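Local coordinates for serine-rich secreted cell wall anchored (LPXTG-motif ) protein (PDB 5NXK), which is a beta-solenoid cell-surface protein, probably an adhesin through which a gut bacterium attaches to its host, at residues S210-I216 against A240-K246; N272-I278 against T298-Q304; E7-K11 against I28-I34; A13-A17 against T35-R41. All blocks are in the same frame, centred on the assembly; numbering follows the deposited sequence.

Contact 1. Residues S210-I216 against A240-K246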
loop_
_atom_site.group_PDB
_atom_site.type_symbol
_atom_site.label_atom_id
_atom_site.label_comp_id
_atom_site.label_asym_id
_atom_site.label_seq_id
_atom_site.Cartn_x
_atom_site.Cartn_y
_atom_site.Cartn_z
ATOM N N SER A 210 11.196 10.593 3.172
ATOM C CA SER A 210 10.149 11.213 3.954
ATOM C C SER A 210 8.826 10.482 3.709
ATOM O O SER A 210 8.519 10.040 2.590
ATOM C CB SER A 210 10.043 12.721 3.654
ATOM O OG SER A 210 9.130 13.008 2.603
ATOM N N LEU A 211 8.076 10.317 4.788
ATOM C CA LEU A 211 6.748 9.735 4.734
ATOM C C LEU A 211 5.814 10.667 5.467
ATOM O O LEU A 211 6.021 10.956 6.641
ATOM C CB LEU A 211 6.725 8.343 5.365
ATOM C CG LEU A 211 5.313 7.760 5.532
ATOM C CD1 LEU A 211 4.642 7.610 4.170
ATOM C CD2 LEU A 211 5.345 6.412 6.245
ATOM N N THR A 212 4.801 11.161 4.764
ATOM C CA THR A 212 3.843 12.076 5.354
ATOM C C THR A 212 2.422 11.529 5.198
ATOM O O THR A 212 1.948 11.299 4.082
ATOM C CB THR A 212 3.939 13.473 4.709
ATOM O OG1 THR A 212 5.280 13.968 4.833
ATOM C CG2 THR A 212 2.989 14.438 5.378
ATOM N N MET A 213 1.760 11.302 6.327
ATOM C CA MET A 213 0.381 10.831 6.360
ATOM C C MET A 213 -0.375 11.608 7.429
ATOM O O MET A 213 -0.663 11.105 8.519
ATOM C CB MET A 213 0.307 9.310 6.585
ATOM C CG MET A 213 1.275 8.519 5.717
ATOM S SD MET A 213 0.833 6.762 5.489
ATOM C CE MET A 213 1.140 6.189 7.142
ATOM N N GLU A 214 -0.679 12.858 7.096
ATOM C CA GLU A 214 -1.310 13.775 8.033
ATOM C C GLU A 214 -2.811 13.741 7.801
ATOM O O GLU A 214 -3.354 14.566 7.079
ATOM C CB GLU A 214 -0.744 15.180 7.840
ATOM C CG GLU A 214 0.699 15.280 8.323
ATOM C CD GLU A 214 1.307 16.653 8.102
ATOM O OE1 GLU A 214 1.228 17.174 6.964
ATOM O OE2 GLU A 214 1.887 17.197 9.061
ATOM N N ASN A 215 -3.478 12.789 8.444
ATOM C CA ASN A 215 -4.851 12.453 8.107
ATOM C C ASN A 215 -5.763 12.459 9.320
ATOM O O ASN A 215 -6.765 11.741 9.371
ATOM C CB ASN A 215 -4.867 11.092 7.417
ATOM C CG ASN A 215 -4.163 11.129 6.070
ATOM O OD1 ASN A 215 -4.406 12.036 5.271
ATOM N ND2 ASN A 215 -3.291 10.147 5.809
ATOM N N ILE A 216 -5.417 13.313 10.276
ATOM C CA ILE A 216 -6.123 13.406 11.542
ATOM C C ILE A 216 -7.596 13.815 11.347
ATOM O O ILE A 216 -8.440 13.538 12.198
ATOM C CB ILE A 216 -5.386 14.393 12.491
ATOM C CG1 ILE A 216 -5.858 14.233 13.935
ATOM C CG2 ILE A 216 -5.512 15.833 12.005
ATOM C CD1 ILE A 216 -4.825 14.675 14.938
ATOM N N ALA A 240 12.520 11.356 7.633
ATOM C CA ALA A 240 11.551 12.283 8.203
ATOM C C ALA A 240 10.156 11.680 8.095
ATOM O O ALA A 240 9.689 11.355 7.005
ATOM C CB ALA A 240 11.606 13.636 7.485
ATOM N N VAL A 241 9.495 11.511 9.228
ATOM C CA VAL A 241 8.168 10.923 9.264
ATOM C C VAL A 241 7.199 11.862 9.960
ATOM O O VAL A 241 7.478 12.340 11.063
ATOM C CB VAL A 241 8.182 9.561 9.986
ATOM C CG1 VAL A 241 6.751 9.051 10.234
ATOM C CG2 VAL A 241 8.999 8.535 9.195
ATOM N N LYS A 242 6.063 12.128 9.324
ATOM C CA LYS A 242 5.036 12.957 9.941
ATOM C C LYS A 242 3.704 12.279 9.748
ATOM O O LYS A 242 3.273 12.101 8.610
ATOM C CB LYS A 242 4.954 14.355 9.309
ATOM C CG LYS A 242 6.150 15.261 9.432
ATOM C CD LYS A 242 5.860 16.524 8.615
ATOM C CE LYS A 242 6.604 17.742 9.122
ATOM N NZ LYS A 242 8.025 17.731 8.698
ATOM N N MET A 243 3.059 11.875 10.835
ATOM C CA MET A 243 1.761 11.227 10.717
ATOM C C MET A 243 0.769 11.719 11.764
ATOM O O MET A 243 1.137 12.014 12.909
ATOM C CB MET A 243 1.897 9.689 10.813
ATOM C CG MET A 243 2.954 9.086 9.893
ATOM S SD MET A 243 2.926 7.277 9.830
ATOM C CE MET A 243 3.232 6.823 11.511
ATOM N N SER A 244 -0.502 11.752 11.380
ATOM C CA SER A 244 -1.557 12.044 12.336
ATOM C C SER A 244 -2.813 11.251 11.978
ATOM O O SER A 244 -3.081 11.003 10.810
ATOM C CB SER A 244 -1.862 13.540 12.374
ATOM O OG SER A 244 -2.361 13.980 11.121
ATOM N N ALA A 245 -3.561 10.849 13.001
ATOM C CA ALA A 245 -4.772 10.049 12.836
ATOM C C ALA A 245 -5.661 10.295 14.043
ATOM O O ALA A 245 -5.191 10.837 15.036
ATOM C CB ALA A 245 -4.440 8.571 12.701
ATOM N N LYS A 246 -6.934 9.910 13.972
ATOM C CA LYS A 246 -7.827 10.149 15.108
ATOM C C LYS A 246 -7.458 9.278 16.305
ATOM O O LYS A 246 -7.441 9.757 17.438
ATOM C CB LYS A 246 -9.293 9.910 14.723
ATOM C CG LYS A 246 -9.818 10.817 13.619
ATOM C CD LYS A 246 -11.250 10.424 13.247
ATOM C CE LYS A 246 -11.801 11.282 12.130
ATOM N NZ LYS A 246 -13.124 10.782 11.651
#
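Met213 and Met243 hold nearly the same torsions, CG anti to the carbonyl carbon in each (chi1 -46° and -50°), and both chains bend at chi3, which lays them side by side with Met213 CE 3.4 Å from Met243 SD. This is the stacking of equivalent positions on successive coils of a beta-solenoid, here with identical side chains: strands 210-214 and 240-244 are parallel neighbours in one long sheet, paired from Ser210 with Ala240 to Glu214 with Ser244. Leu211 and Val241 share the buried face with the methionines, whereas Ser210, Thr212, Glu214, Ala240, Lys242 and Ser244 turn to the other. The ladder alternates regularly, Leu211 N bonding Ala240 O and Lys242 N bonding Leu211 O, both at 2.9 Å. Glu214 and Lys242 run alongside each other and point the same way, but their charged ends stay apart, with OE2 and NZ separated by 6.2 Å. Past the paired residues the chain turns, and Asn215 N reaches Ser244 O at 3.0 Å, coming from above the carbonyl plane. The Asn215 amide is held by Asp187, Leu179 and Asn181. Ser244 OG, set between its own backbone N and carbonyl carbon (chi1 64°), accepts a weak hydrogen bond from Ile216 N at 3.2 Å.

Contact 2. Residues N272-I278 against T298-Q304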
loop_
_atom_site.group_PDB
_atom_site.type_symbol
_atom_site.label_atom_id
_atom_site.label_comp_id
_atom_site.label_asym_id
_atom_site.label_seq_id
_atom_site.Cartn_x
_atom_site.Cartn_y
_atom_site.Cartn_z
ATOM N N ASN A 272 13.712 11.910 12.240
ATOM C CA ASN A 272 12.847 12.887 12.872
ATOM C C ASN A 272 11.410 12.436 12.670
ATOM O O ASN A 272 10.907 12.392 11.540
ATOM C CB ASN A 272 13.078 14.291 12.304
ATOM C CG ASN A 272 14.392 14.901 12.773
ATOM O OD1 ASN A 272 15.432 14.759 12.116
ATOM N ND2 ASN A 272 14.353 15.573 13.916
ATOM N N VAL A 273 10.782 12.020 13.760
ATOM C CA VAL A 273 9.452 11.428 13.704
ATOM C C VAL A 273 8.481 12.289 14.513
ATOM O O VAL A 273 8.733 12.594 15.674
ATOM C CB VAL A 273 9.469 9.974 14.240
ATOM C CG1 VAL A 273 8.076 9.386 14.299
ATOM C CG2 VAL A 273 10.381 9.090 13.382
ATOM N N HIS A 274 7.401 12.719 13.879
ATOM C CA HIS A 274 6.402 13.537 14.536
ATOM C C HIS A 274 5.044 12.876 14.372
ATOM O O HIS A 274 4.568 12.656 13.251
ATOM C CB HIS A 274 6.385 14.951 13.958
ATOM C CG HIS A 274 5.457 15.874 14.675
ATOM N ND1 HIS A 274 4.084 15.800 14.541
ATOM C CD2 HIS A 274 5.696 16.880 15.549
ATOM C CE1 HIS A 274 3.522 16.727 15.294
ATOM N NE2 HIS A 274 4.478 17.395 15.917
ATOM N N LEU A 275 4.423 12.548 15.499
ATOM C CA LEU A 275 3.208 11.744 15.488
ATOM C C LEU A 275 2.150 12.411 16.334
ATOM O O LEU A 275 2.451 12.906 17.421
ATOM C CB LEU A 275 3.485 10.337 16.026
ATOM C CG LEU A 275 4.612 9.543 15.376
ATOM C CD1 LEU A 275 4.765 8.214 16.102
ATOM C CD2 LEU A 275 4.369 9.325 13.889
ATOM N N GLU A 276 0.910 12.392 15.859
ATOM C CA GLU A 276 -0.172 13.029 16.593
ATOM C C GLU A 276 -1.451 12.206 16.505
ATOM O O GLU A 276 -1.790 11.725 15.438
ATOM C CB GLU A 276 -0.423 14.445 16.058
ATOM C CG GLU A 276 -1.500 15.195 16.832
ATOM C CD GLU A 276 -1.497 16.687 16.554
ATOM O OE1 GLU A 276 -0.497 17.196 15.991
ATOM O OE2 GLU A 276 -2.492 17.350 16.914
ATOM N N VAL A 277 -2.140 12.023 17.632
ATOM C CA VAL A 277 -3.457 11.376 17.637
ATOM C C VAL A 277 -4.434 12.172 18.505
ATOM O O VAL A 277 -4.041 13.115 19.178
ATOM C CB VAL A 277 -3.400 9.917 18.165
ATOM C CG1 VAL A 277 -2.511 9.022 17.261
ATOM C CG2 VAL A 277 -2.934 9.883 19.615
ATOM N N ILE A 278 -5.698 11.758 18.531
ATOM C CA ILE A 278 -6.687 12.434 19.356
ATOM C C ILE A 278 -7.101 11.568 20.548
ATOM O O ILE A 278 -6.949 11.991 21.690
ATOM C CB ILE A 278 -7.944 12.822 18.550
ATOM C CG1 ILE A 278 -7.565 13.659 17.327
ATOM C CG2 ILE A 278 -8.930 13.602 19.420
ATOM C CD1 ILE A 278 -8.757 14.115 16.504
ATOM N N THR A 298 15.149 11.498 17.008
ATOM C CA THR A 298 14.329 12.543 17.605
ATOM C C THR A 298 12.874 12.223 17.320
ATOM O O THR A 298 12.497 12.033 16.171
ATOM C CB THR A 298 14.677 13.930 17.028
ATOM O OG1 THR A 298 16.060 14.199 17.264
ATOM C CG2 THR A 298 13.832 15.033 17.666
ATOM N N ALA A 299 12.058 12.158 18.360
ATOM C CA ALA A 299 10.648 11.874 18.151
ATOM C C ALA A 299 9.793 12.736 19.047
ATOM O O ALA A 299 10.144 13.007 20.197
ATOM C CB ALA A 299 10.349 10.393 18.392
ATOM N N THR A 300 8.662 13.156 18.498
ATOM C CA THR A 300 7.657 13.882 19.243
ATOM C C THR A 300 6.333 13.154 19.078
ATOM O O THR A 300 5.879 12.950 17.953
ATOM C CB THR A 300 7.539 15.326 18.754
ATOM O OG1 THR A 300 8.794 15.975 18.952
ATOM C CG2 THR A 300 6.444 16.077 19.521
ATOM N N LEU A 301 5.741 12.731 20.193
ATOM C CA LEU A 301 4.470 12.010 20.173
ATOM C C LEU A 301 3.401 12.809 20.908
ATOM O O LEU A 301 3.537 13.092 22.089
ATOM C CB LEU A 301 4.611 10.612 20.806
ATOM C CG LEU A 301 5.084 9.442 19.936
ATOM C CD1 LEU A 301 6.445 9.735 19.331
ATOM C CD2 LEU A 301 5.135 8.137 20.754
ATOM N N ILE A 302 2.338 13.165 20.197
ATOM C CA ILE A 302 1.324 14.059 20.726
ATOM C C ILE A 302 -0.045 13.394 20.775
ATOM O O ILE A 302 -0.429 12.661 19.869
ATOM C CB ILE A 302 1.255 15.364 19.889
ATOM C CG1 ILE A 302 2.569 16.141 20.032
ATOM C CG2 ILE A 302 0.084 16.244 20.328
ATOM C CD1 ILE A 302 2.764 17.185 18.964
ATOM N N LYS A 303 -0.764 13.633 21.863
ATOM C CA LYS A 303 -2.170 13.277 21.963
ATOM C C LYS A 303 -2.983 14.537 22.267
ATOM O O LYS A 303 -2.717 15.225 23.255
ATOM C CB LYS A 303 -2.385 12.229 23.057
ATOM C CG LYS A 303 -3.831 11.760 23.204
ATOM C CD LYS A 303 -4.074 11.202 24.604
ATOM C CE LYS A 303 -5.550 10.946 24.858
ATOM N NZ LYS A 303 -6.420 12.150 24.708
ATOM N N GLN A 304 -3.967 14.853 21.431
ATOM C CA GLN A 304 -4.813 16.012 21.709
ATOM C C GLN A 304 -5.702 15.676 22.893
ATOM O O GLN A 304 -5.938 14.502 23.166
ATOM C CB GLN A 304 -5.667 16.386 20.507
ATOM C CG GLN A 304 -4.863 16.699 19.276
ATOM C CD GLN A 304 -5.724 17.205 18.140
ATOM O OE1 GLN A 304 -6.946 17.343 18.278
ATOM N NE2 GLN A 304 -5.098 17.446 16.991
HETATM O O HOH W 1 10.554 15.130 16.251
#
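Strands 272-277 and 298-303 run parallel, 4.7 Å apart at closest approach and only 8° from alignment, with Asn272 paired to Thr298 and the register unbroken to Val277 and Lys303. They are the last two rungs of a beta-solenoid sheet, 298-303 being its outermost strand. Bonds alternate from Val273 N to Thr298 O through to Gln304 N and Val277 O, the latter 2.8 Å and in the carbonyl plane. On the face of Val273, Leu275 and Val277, Leu275 CD1 meets Leu301 CD1 at 3.9 Å, the two leucines side by side, and Phe283 touches both. On the other face the His274 ring reaches toward the neighbouring strand, with CG anti to the backbone N (chi1 -175°), and Ile302 CD1 approaches NE2 to 3.5 Å. Glu276, extended beyond CG, reaches Gln304: NE2 donates to OE2 at 2.6 Å, a nearly straight bond that meets the anti side of the carboxylate oxygen, somewhat out of its plane. The amide and carboxylate planes stand 61° apart. Beyond the paired residues, Lys303 bends at chi4, and its ammonium binds two carbonyl oxygens, NZ lying 3.1 Å from Ile278 O and 2.9 Å from Gln304 O.

Contact 3. Residues E7-K11 against I28-I34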
loop_
_atom_site.group_PDB
_atom_site.type_symbol
_atom_site.label_atom_id
_atom_site.label_comp_id
_atom_site.label_asym_id
_atom_site.label_seq_id
_atom_site.Cartn_x
_atom_site.Cartn_y
_atom_site.Cartn_z
ATOM N N GLU A 7 -6.721 0.497 -24.221
ATOM C CA GLU A 7 -6.977 -0.653 -23.365
ATOM C C GLU A 7 -6.543 -1.962 -24.011
ATOM O O GLU A 7 -5.864 -2.766 -23.381
ATOM C CB GLU A 7 -8.460 -0.713 -22.981
ATOM C CG GLU A 7 -8.836 -1.973 -22.207
ATOM C CD GLU A 7 -10.179 -1.854 -21.491
ATOM O OE1 GLU A 7 -10.980 -0.953 -21.835
ATOM O OE2 GLU A 7 -10.419 -2.647 -20.554
ATOM N N GLU A 8 -6.925 -2.178 -25.267
ATOM C CA GLU A 8 -6.605 -3.435 -25.940
ATOM C C GLU A 8 -5.097 -3.616 -26.121
ATOM O O GLU A 8 -4.576 -4.722 -25.939
ATOM C CB GLU A 8 -7.304 -3.513 -27.302
ATOM C CG GLU A 8 -8.799 -3.790 -27.229
ATOM C CD GLU A 8 -9.149 -4.977 -26.338
ATOM O OE1 GLU A 8 -8.597 -6.080 -26.551
ATOM O OE2 GLU A 8 -9.987 -4.806 -25.421
ATOM N N GLU A 9 -4.387 -2.539 -26.458
ATOM C CA GLU A 9 -2.933 -2.649 -26.603
ATOM C C GLU A 9 -2.255 -2.887 -25.246
ATOM O O GLU A 9 -1.311 -3.684 -25.139
ATOM C CB GLU A 9 -2.360 -1.392 -27.270
ATOM C CG GLU A 9 -2.765 -1.226 -28.741
ATOM C CD GLU A 9 -2.357 0.117 -29.354
ATOM O OE1 GLU A 9 -1.800 0.979 -28.647
ATOM O OE2 GLU A 9 -2.594 0.304 -30.569
ATOM N N LEU A 10 -2.739 -2.214 -24.205
ATOM C CA LEU A 10 -2.156 -2.416 -22.878
ATOM C C LEU A 10 -2.391 -3.854 -22.417
ATOM O O LEU A 10 -1.494 -4.505 -21.879
ATOM C CB LEU A 10 -2.733 -1.433 -21.860
ATOM C CG LEU A 10 -2.128 -1.534 -20.454
ATOM C CD1 LEU A 10 -0.607 -1.326 -20.500
ATOM C CD2 LEU A 10 -2.785 -0.528 -19.514
ATOM N N LYS A 11 -3.616 -4.328 -22.615
ATOM C CA LYS A 11 -3.994 -5.686 -22.266
ATOM C C LYS A 11 -3.122 -6.688 -22.999
ATOM O O LYS A 11 -2.609 -7.637 -22.394
ATOM C CB LYS A 11 -5.468 -5.935 -22.586
ATOM C CG LYS A 11 -5.896 -7.374 -22.353
ATOM C CD LYS A 11 -7.371 -7.591 -22.670
ATOM C CE LYS A 11 -7.736 -9.067 -22.555
ATOM N NZ LYS A 11 -9.147 -9.338 -22.950
ATOM N N ILE A 28 -4.943 6.123 -20.794
ATOM C CA ILE A 28 -5.690 4.914 -21.077
ATOM C C ILE A 28 -6.834 4.732 -20.095
ATOM O O ILE A 28 -6.646 4.835 -18.875
ATOM C CB ILE A 28 -4.772 3.683 -21.028
ATOM C CG1 ILE A 28 -3.673 3.829 -22.093
ATOM C CG2 ILE A 28 -5.582 2.411 -21.227
ATOM C CD1 ILE A 28 -2.837 2.606 -22.302
ATOM N N THR A 29 -8.019 4.448 -20.626
ATOM C CA THR A 29 -9.154 4.102 -19.782
ATOM C C THR A 29 -9.477 2.618 -19.906
ATOM O O THR A 29 -9.704 2.111 -21.008
ATOM C CB THR A 29 -10.401 4.918 -20.141
ATOM O OG1 THR A 29 -10.131 6.309 -19.952
ATOM C CG2 THR A 29 -11.570 4.509 -19.255
ATOM N N LEU A 30 -9.515 1.933 -18.767
ATOM C CA LEU A 30 -9.806 0.507 -18.732
ATOM C C LEU A 30 -11.247 0.240 -18.302
ATOM O O LEU A 30 -11.633 0.543 -17.168
ATOM C CB LEU A 30 -8.845 -0.220 -17.779
ATOM C CG LEU A 30 -7.344 0.020 -17.962
ATOM C CD1 LEU A 30 -6.548 -0.708 -16.882
ATOM C CD2 LEU A 30 -6.900 -0.417 -19.345
ATOM N N ASN A 31 -12.037 -0.330 -19.208
ATOM C CA ASN A 31 -13.403 -0.733 -18.885
ATOM C C ASN A 31 -13.433 -2.131 -18.275
ATOM O O ASN A 31 -14.415 -2.541 -17.647
ATOM C CB ASN A 31 -14.279 -0.679 -20.134
ATOM C CG ASN A 31 -14.364 0.721 -20.721
ATOM O OD1 ASN A 31 -13.895 0.970 -21.830
ATOM N ND2 ASN A 31 -14.940 1.648 -19.963
ATOM N N ASN A 32 -12.331 -2.851 -18.439
ATOM C CA ASN A 32 -12.214 -4.187 -17.882
ATOM C C ASN A 32 -10.936 -4.322 -17.060
ATOM O O ASN A 32 -9.981 -3.577 -17.276
ATOM C CB ASN A 32 -12.212 -5.207 -19.016
ATOM C CG ASN A 32 -13.478 -5.156 -19.835
ATOM O OD1 ASN A 32 -14.537 -5.591 -19.390
ATOM N ND2 ASN A 32 -13.385 -4.568 -21.026
ATOM N N ALA A 33 -10.918 -5.262 -16.121
ATOM C CA ALA A 33 -9.682 -5.603 -15.425
ATOM C C ALA A 33 -8.793 -6.405 -16.369
ATOM O O ALA A 33 -9.291 -7.167 -17.190
ATOM C CB ALA A 33 -9.964 -6.398 -14.149
ATOM N N ILE A 34 -7.483 -6.232 -16.248
ATOM C CA ILE A 34 -6.527 -7.018 -17.022
ATOM C C ILE A 34 -5.850 -8.035 -16.106
ATOM O O ILE A 34 -5.243 -7.649 -15.114
ATOM C CB ILE A 34 -5.449 -6.125 -17.662
ATOM C CG1 ILE A 34 -6.059 -5.202 -18.716
ATOM C CG2 ILE A 34 -4.359 -6.973 -18.287
ATOM C CD1 ILE A 34 -5.085 -4.145 -19.213
HETATM O O HOH W 2 -11.469 1.469 -22.976
#
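Glu7 fills the hollow of the turn at Leu30-Asn32, where the chain bends around its carboxylate. The side chain leaves the helix with CG anti to the backbone N (chi1 174°) and runs on extended, its CG passing Leu30 CD2 at 3.8 Å before the two oxygens enter the bend. There Asn31 N donates to OE1 at 2.9 Å, almost straight though 34° out of the carboxylate plane, and Asn32 N donates to OE2, also at 2.9 Å, on its syn lone pair. Beside this polar grip the fit is apolar. Leu10 is the bump, directed at the 28-34 segment and met by three side-chain ends: Ile28 CD1 beside its CB, Leu30 CD2 against its CD2 and Ile34 CD1 against its CG, each about 4.1 Å away. Leu30 and Ile34 cross it at about a right angle. Ile34 CD1 also presses on the helix backbone, 3.6 Å from Lys11 CA, while Ile28 CG2 lies near Glu7 N. Val4 of strand 3-4 touches both Leu10 and Ile28. Helix 7-14 thus covers the N-terminal end of the solenoid, as capping helices do in pectate lyase-like folds. Chemically, one carboxylate accepts two successive backbone N-H groups of a turn, which holds both of its oxygens and fixes its rotation; such donors would probably stabilise its negative charge.

Contact 4. Residues A13-A17 against T35-R41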
loop_
_atom_site.group_PDB
_atom_site.type_symbol
_atom_site.label_atom_id
_atom_site.label_comp_id
_atom_site.label_asym_id
_atom_site.label_seq_id
_atom_site.Cartn_x
_atom_site.Cartn_y
_atom_site.Cartn_z
ATOM N N ALA A 13 -0.140 -6.250 -24.302
ATOM C CA ALA A 13 1.246 -6.181 -23.844
ATOM C C ALA A 13 1.428 -6.851 -22.476
ATOM O O ALA A 13 2.400 -7.579 -22.249
ATOM C CB ALA A 13 1.702 -4.740 -23.782
ATOM N N LEU A 14 0.492 -6.598 -21.566
ATOM C CA LEU A 14 0.568 -7.168 -20.225
ATOM C C LEU A 14 0.342 -8.681 -20.233
ATOM O O LEU A 14 0.888 -9.398 -19.396
ATOM C CB LEU A 14 -0.446 -6.500 -19.297
ATOM C CG LEU A 14 -0.142 -5.051 -18.906
ATOM C CD1 LEU A 14 -1.300 -4.470 -18.104
ATOM C CD2 LEU A 14 1.160 -4.944 -18.142
ATOM N N ARG A 15 -0.448 -9.173 -21.183
ATOM C CA ARG A 15 -0.746 -10.598 -21.203
ATOM C C ARG A 15 0.267 -11.359 -22.045
ATOM O O ARG A 15 0.179 -12.582 -22.182
ATOM C CB ARG A 15 -2.168 -10.853 -21.708
ATOM C CG ARG A 15 -3.233 -10.420 -20.706
ATOM C CD ARG A 15 -4.637 -10.671 -21.219
ATOM N NE ARG A 15 -4.828 -12.077 -21.565
ATOM C CZ ARG A 15 -5.129 -13.030 -20.689
ATOM N NH1 ARG A 15 -5.257 -12.737 -19.399
ATOM N NH2 ARG A 15 -5.283 -14.284 -21.100
ATOM N N ASP A 16 1.261 -10.641 -22.557
ATOM C CA ASP A 16 2.295 -11.253 -23.383
ATOM C C ASP A 16 3.499 -11.540 -22.499
ATOM O O ASP A 16 4.185 -10.625 -22.055
ATOM C CB ASP A 16 2.671 -10.331 -24.548
ATOM C CG ASP A 16 3.758 -10.914 -25.461
ATOM O OD1 ASP A 16 4.550 -11.790 -25.040
ATOM O OD2 ASP A 16 3.823 -10.461 -26.623
ATOM N N ALA A 17 3.766 -12.827 -22.292
ATOM C CA ALA A 17 4.725 -13.300 -21.292
ATOM C C ALA A 17 6.170 -12.913 -21.594
ATOM O O ALA A 17 7.037 -13.043 -20.736
ATOM C CB ALA A 17 4.613 -14.811 -21.144
ATOM N N THR A 35 -5.932 -9.322 -16.432
ATOM C CA THR A 35 -5.306 -10.338 -15.588
ATOM C C THR A 35 -3.950 -10.783 -16.125
ATOM O O THR A 35 -3.803 -11.072 -17.306
ATOM C CB THR A 35 -6.202 -11.588 -15.425
ATOM O OG1 THR A 35 -7.398 -11.242 -14.713
ATOM C CG2 THR A 35 -5.469 -12.675 -14.646
ATOM N N ILE A 36 -2.970 -10.829 -15.230
ATOM C CA ILE A 36 -1.652 -11.364 -15.504
ATOM C C ILE A 36 -1.487 -12.646 -14.698
ATOM O O ILE A 36 -1.426 -12.616 -13.467
ATOM C CB ILE A 36 -0.537 -10.383 -15.114
ATOM C CG1 ILE A 36 -0.799 -8.994 -15.704
ATOM C CG2 ILE A 36 0.831 -10.953 -15.499
ATOM C CD1 ILE A 36 0.254 -7.961 -15.326
ATOM N N ASN A 37 -1.411 -13.777 -15.390
ATOM C CA ASN A 37 -1.327 -15.066 -14.714
ATOM C C ASN A 37 -0.497 -16.063 -15.504
ATOM O O ASN A 37 -0.771 -17.266 -15.493
ATOM C CB ASN A 37 -2.723 -15.634 -14.448
ATOM C CG ASN A 37 -3.519 -15.873 -15.723
ATOM O OD1 ASN A 37 -3.039 -15.629 -16.830
ATOM N ND2 ASN A 37 -4.732 -16.387 -15.567
ATOM N N ASN A 38 0.506 -15.556 -16.206
ATOM C CA ASN A 38 1.292 -16.392 -17.097
ATOM C C ASN A 38 2.732 -16.585 -16.649
ATOM O O ASN A 38 3.645 -16.620 -17.478
ATOM C CB ASN A 38 1.225 -15.813 -18.519
ATOM C CG ASN A 38 1.724 -14.379 -18.604
ATOM O OD1 ASN A 38 1.995 -13.736 -17.589
ATOM N ND2 ASN A 38 1.782 -13.851 -19.822
ATOM N N GLY A 39 2.925 -16.726 -15.336
ATOM C CA GLY A 39 4.187 -17.187 -14.778
ATOM C C GLY A 39 5.091 -16.086 -14.263
ATOM O O GLY A 39 4.613 -15.041 -13.803
ATOM N N ASN A 40 6.401 -16.338 -14.310
ATOM C CA ASN A 40 7.390 -15.343 -13.922
ATOM C C ASN A 40 7.318 -14.152 -14.861
ATOM O O ASN A 40 7.352 -14.316 -16.075
ATOM C CB ASN A 40 8.811 -15.926 -13.944
ATOM C CG ASN A 40 9.051 -16.953 -12.837
ATOM O OD1 ASN A 40 8.545 -16.818 -11.721
ATOM N ND2 ASN A 40 9.835 -17.989 -13.150
ATOM N N ARG A 41 7.199 -12.955 -14.296
ATOM C CA ARG A 41 7.108 -11.738 -15.095
ATOM C C ARG A 41 7.905 -10.632 -14.440
ATOM O O ARG A 41 7.910 -10.482 -13.219
ATOM C CB ARG A 41 5.655 -11.287 -15.285
ATOM C CG ARG A 41 4.794 -12.230 -16.123
ATOM C CD ARG A 41 5.288 -12.355 -17.575
ATOM N NE ARG A 41 5.273 -11.092 -18.322
ATOM C CZ ARG A 41 4.172 -10.531 -18.821
ATOM N NH1 ARG A 41 2.991 -11.105 -18.632
ATOM N NH2 ARG A 41 4.243 -9.387 -19.497
#
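Arg41 brings its guanidinium to the C-terminal end of helix 7-14, where NH1 donates to Leu14 O at 2.8 Å with the oxygen close to the guanidinium plane. A second, weak bond runs from NH2 to the same oxygen at 3.4 Å. The backbone beyond the helix folds over the flat group: Asp16 C and Ala17 CA each lie 3.6 Å above one face, offset toward its rim. In the next shell, Asn38 orients the arginine, its OD1 taking the other N-H of NH1 at 3.0 Å, in the carbonyl plane and on a lone pair. That amide stands where it does because CG sits between the backbone N and the carbonyl carbon (chi1 58°), and its ND2 rests 3.3 Å from Ala17 CB. The bends at chi2 and chi3 of Arg41 curl its chain back to this site, and NH2 also donates to Ile19 O, just beyond the segment. At the far side of the contact, Arg15 NH1 reaches Thr35 O in a weak bond of 3.0 Å, while Leu14 CD2 packs on Ile36 CD1. Leu14 and Ile36 meet Ile43 of strand 41-46 and Ile61 of strand 61-63, with Ile22 of strand 21-24 against Leu14, placing the end of the helix against three neighbouring strands.

Along the chain contacts 3 and 4 come first and interlace, their segments alternating; contact 1 follows, then contact 2. Contacts 3 and 4 share helix 7-14 and lie 14 Å apart between centres, touching through Ile34 and Leu14. Contacts 1 and 2 have centres 9 Å apart and are joined by probable backbone hydrogen bonds between neighbouring strands 240-244 and 272-277. The two pairs occupy opposite sides of the chain's centre, with contacts 2 and 3 centred 43 Å apart, yet contacts 1, 2 and 3 all reach one parallel sheet bounded by strands 28-30 and 298-303. The solenoid principle is plain here: stacked rungs extend the body, and a helix covers its N-terminal end.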